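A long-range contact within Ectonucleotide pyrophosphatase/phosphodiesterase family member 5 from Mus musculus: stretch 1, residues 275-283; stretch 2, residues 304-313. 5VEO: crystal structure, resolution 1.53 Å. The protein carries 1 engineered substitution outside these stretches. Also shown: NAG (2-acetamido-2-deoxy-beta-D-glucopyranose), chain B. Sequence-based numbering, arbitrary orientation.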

# COMPACT_ATOMS: atom_id res chain seq x y z
N ALA A 275 29.88 -0.14 -3.99
CA ALA A 275 30.31 1.00 -4.78
C ALA A 275 29.89 2.33 -4.17
O ALA A 275 30.59 3.34 -4.32
N HIS A 276 28.74 2.35 -3.50
CA HIS A 276 28.23 3.55 -2.85
C HIS A 276 27.81 3.17 -1.43
O HIS A 276 27.12 2.15 -1.25
N PRO A 277 28.18 3.96 -0.42
CA PRO A 277 27.89 3.56 0.97
C PRO A 277 26.41 3.46 1.28
O PRO A 277 26.03 2.76 2.23
N ASN A 278 25.56 4.13 0.51
CA ASN A 278 24.13 4.16 0.80
C ASN A 278 23.32 3.32 -0.17
O ASN A 278 22.09 3.43 -0.22
N LEU A 279 23.97 2.43 -0.91
CA LEU A 279 23.30 1.48 -1.78
C LEU A 279 23.76 0.09 -1.39
O LEU A 279 24.93 -0.26 -1.60
N THR A 280 22.86 -0.71 -0.83
CA THR A 280 23.20 -2.07 -0.42
C THR A 280 22.72 -3.02 -1.51
O THR A 280 21.52 -3.13 -1.78
N VAL A 281 23.67 -3.73 -2.11
CA VAL A 281 23.39 -4.59 -3.25
C VAL A 281 23.26 -6.03 -2.76
O VAL A 281 24.20 -6.59 -2.18
N TYR A 282 22.11 -6.65 -3.03
CA TYR A 282 21.85 -8.03 -2.65
C TYR A 282 21.70 -8.92 -3.88
O TYR A 282 20.96 -8.59 -4.80
N LYS A 283 22.37 -10.06 -3.89
CA LYS A 283 21.89 -11.13 -4.75
C LYS A 283 20.55 -11.61 -4.22
O LYS A 283 20.31 -11.60 -3.02
N ALA A 304 19.03 -3.82 -5.35
CA ALA A 304 19.91 -2.84 -4.73
C ALA A 304 19.04 -1.82 -4.02
O ALA A 304 18.22 -1.15 -4.65
N VAL A 305 19.23 -1.71 -2.71
CA VAL A 305 18.32 -0.96 -1.84
C VAL A 305 19.04 0.30 -1.36
O VAL A 305 20.09 0.22 -0.71
N ALA A 306 18.45 1.45 -1.66
CA ALA A 306 19.00 2.72 -1.16
C ALA A 306 18.57 2.94 0.28
O ALA A 306 17.45 2.59 0.68
N ASP A 307 19.49 3.51 1.06
CA ASP A 307 19.17 3.94 2.42
C ASP A 307 18.13 5.05 2.41
O ASP A 307 17.94 5.76 1.41
N GLU A 308 17.45 5.19 3.55
CA GLU A 308 16.42 6.20 3.73
C GLU A 308 16.86 7.57 3.22
O GLU A 308 17.90 8.10 3.63
N GLY A 309 16.04 8.17 2.36
CA GLY A 309 16.26 9.52 1.87
C GLY A 309 17.24 9.63 0.72
O GLY A 309 17.51 10.75 0.27
N TRP A 310 17.75 8.51 0.22
CA TRP A 310 18.62 8.46 -0.95
C TRP A 310 17.82 8.05 -2.18
O TRP A 310 16.86 7.26 -2.11
N TYR A 311 18.23 8.61 -3.32
CA TYR A 311 17.55 8.39 -4.60
C TYR A 311 18.48 7.66 -5.55
O TYR A 311 19.66 7.98 -5.64
N ILE A 312 17.94 6.67 -6.26
CA ILE A 312 18.68 5.99 -7.31
C ILE A 312 18.25 6.54 -8.66
O ILE A 312 17.06 6.47 -9.01
N LEU A 313 19.21 7.07 -9.40
CA LEU A 313 18.99 7.57 -10.75
C LEU A 313 19.81 6.72 -11.70
O LEU A 313 20.98 6.45 -11.43

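Antiparallel pairing of strand 279-283 with strand 304-306 sets the side-chain pattern, with T280 and V305 joined by reciprocal backbone hydrogen bonds (T280 N to V305 O and V305 N to T280 O, both 2.9 Å). L279, V281, A304 and A306 share one face of the sheet. There L279 (chi1 t, chi2 p) brings its CD1 to 3.8 Å from A304 CB and 3.6 Å from CD1 of I312 (chi1 m, chi2 t), while V281 CG2 (chi1 t) lies 4.1 Å from A304 CB. The other face carries T280 and V305; V305 (chi1 t) brings its CG2 to 3.9 Å from Y282 CE2, at the edge of the Y282 ring (chi1 m).

Aromatic packing covers the loop end. W310 (chi1 m) points toward stretch 1 and lies against N278 (chi1 m); N278 CB sits 3.6 Å from the centroid of the W310 five-membered ring, almost on the normal. H276 (chi1 t) presents its edge to the face of the W310 six-membered ring in an offset pair, planes at 64°; the closest atoms are H276 CE1 and W310 CZ3, 3.4 Å apart. H276 ND1 also accepts N278 N (3.0 Å).

The polar centre is N278, glycosylated through ND2 to NAG C1. N278 ND2 still donates to D307 OD2 (2.9 Å; D307 chi1 m). Water 1 donates to P277 O and D307 OD2; water 2 donates to V305 O and D307 OD1 and accepts from T280 OG1 (chi1 m).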

# COMPACT_ATOMS: atom_id res chain seq x y z
CB ALA A 275 29.75 0.88 -6.19
CB HIS A 276 27.06 4.14 -3.62
CG HIS A 276 26.69 5.51 -3.16
ND1 HIS A 276 26.09 5.74 -1.94
CD2 HIS A 276 26.89 6.72 -3.73
CE1 HIS A 276 25.93 7.04 -1.79
NE2 HIS A 276 26.40 7.66 -2.86
CB PRO A 277 28.55 4.67 1.81
CG PRO A 277 28.71 5.84 0.86
CD PRO A 277 28.94 5.22 -0.49
CB ASN A 278 23.63 5.60 0.83
CG ASN A 278 24.35 6.40 1.90
OD1 ASN A 278 25.13 7.29 1.61
ND2 ASN A 278 24.10 6.04 3.16
CB LEU A 279 23.60 1.76 -3.25
CG LEU A 279 22.82 0.87 -4.20
CD1 LEU A 279 21.32 1.22 -4.23
CD2 LEU A 279 23.40 0.99 -5.57
CB THR A 280 22.59 -2.42 0.93
OG1 THR A 280 23.04 -1.49 1.91
CG2 THR A 280 23.00 -3.84 1.35
CB VAL A 281 24.50 -4.48 -4.31
CG1 VAL A 281 24.19 -5.38 -5.49
CG2 VAL A 281 24.67 -3.03 -4.76
CB TYR A 282 20.56 -8.15 -1.83
CG TYR A 282 20.52 -7.37 -0.55
CD1 TYR A 282 21.11 -7.86 0.62
CD2 TYR A 282 19.86 -6.15 -0.49
CE1 TYR A 282 21.05 -7.12 1.80
CE2 TYR A 282 19.80 -5.43 0.67
CZ TYR A 282 20.39 -5.91 1.82
OH TYR A 282 20.31 -5.17 2.97
CB LYS A 283 22.88 -12.30 -4.78
CG LYS A 283 24.25 -11.87 -5.14
CD LYS A 283 25.18 -13.09 -5.26
CE LYS A 283 26.61 -12.66 -5.52
NZ LYS A 283 27.59 -13.77 -5.28
CB ALA A 304 20.81 -2.17 -5.77
CB VAL A 305 17.87 -1.80 -0.64
CG1 VAL A 305 16.95 -0.97 0.24
CG2 VAL A 305 17.21 -3.10 -1.10
CB ALA A 306 18.53 3.89 -2.01
CB ASP A 307 20.41 4.42 3.15
CG ASP A 307 21.39 3.29 3.46
OD1 ASP A 307 20.96 2.11 3.63
OD2 ASP A 307 22.59 3.62 3.56
CB GLU A 308 16.05 6.28 5.20
CG GLU A 308 14.84 7.10 5.43
CD GLU A 308 14.39 7.11 6.87
OE1 GLU A 308 15.24 7.20 7.78
OE2 GLU A 308 13.17 7.07 7.07
CB TRP A 310 19.78 7.48 -0.71
CG TRP A 310 20.80 8.09 0.20
CD1 TRP A 310 20.74 8.19 1.55
CD2 TRP A 310 21.99 8.77 -0.20
NE1 TRP A 310 21.83 8.87 2.03
CE2 TRP A 310 22.62 9.23 0.97
CE3 TRP A 310 22.60 9.01 -1.43
CZ2 TRP A 310 23.81 9.95 0.95
CZ3 TRP A 310 23.80 9.69 -1.45
CH2 TRP A 310 24.39 10.15 -0.28
CB TYR A 311 17.11 9.71 -5.26
CG TYR A 311 15.69 9.70 -5.74
CD1 TYR A 311 14.69 10.33 -5.00
CD2 TYR A 311 15.33 9.07 -6.93
CE1 TYR A 311 13.38 10.32 -5.41
CE2 TYR A 311 14.00 9.04 -7.35
CZ TYR A 311 13.04 9.69 -6.59
OH TYR A 311 11.71 9.70 -6.98
CB ILE A 312 18.47 4.47 -7.28
CG1 ILE A 312 18.74 3.93 -5.88
CG2 ILE A 312 19.34 3.79 -8.34
CD1 ILE A 312 18.35 2.48 -5.73
CB LEU A 313 19.39 9.04 -10.90
CG LEU A 313 18.31 10.07 -10.55
CD1 LEU A 313 17.91 10.08 -9.13
CD2 LEU A 313 18.79 11.46 -10.94
C1 NAG B . 24.73 6.66 4.29
C2 NAG B . 24.03 6.34 5.59
C3 NAG B . 24.84 6.85 6.79
C4 NAG B . 26.32 6.49 6.70
C5 NAG B . 26.88 6.79 5.32
C6 NAG B . 28.30 6.28 5.13
C7 NAG B . 21.59 6.34 5.99
C8 NAG B . 20.34 7.18 5.95
N2 NAG B . 22.71 6.96 5.59
O3 NAG B . 24.30 6.29 7.97
O4 NAG B . 27.05 7.28 7.65
O5 NAG B . 26.09 6.14 4.32
O6 NAG B . 28.92 7.09 4.14
O7 NAG B . 21.58 5.18 6.37
O HOH W 1 23.95 1.29 3.32
O HOH W 2 20.56 0.09 2.00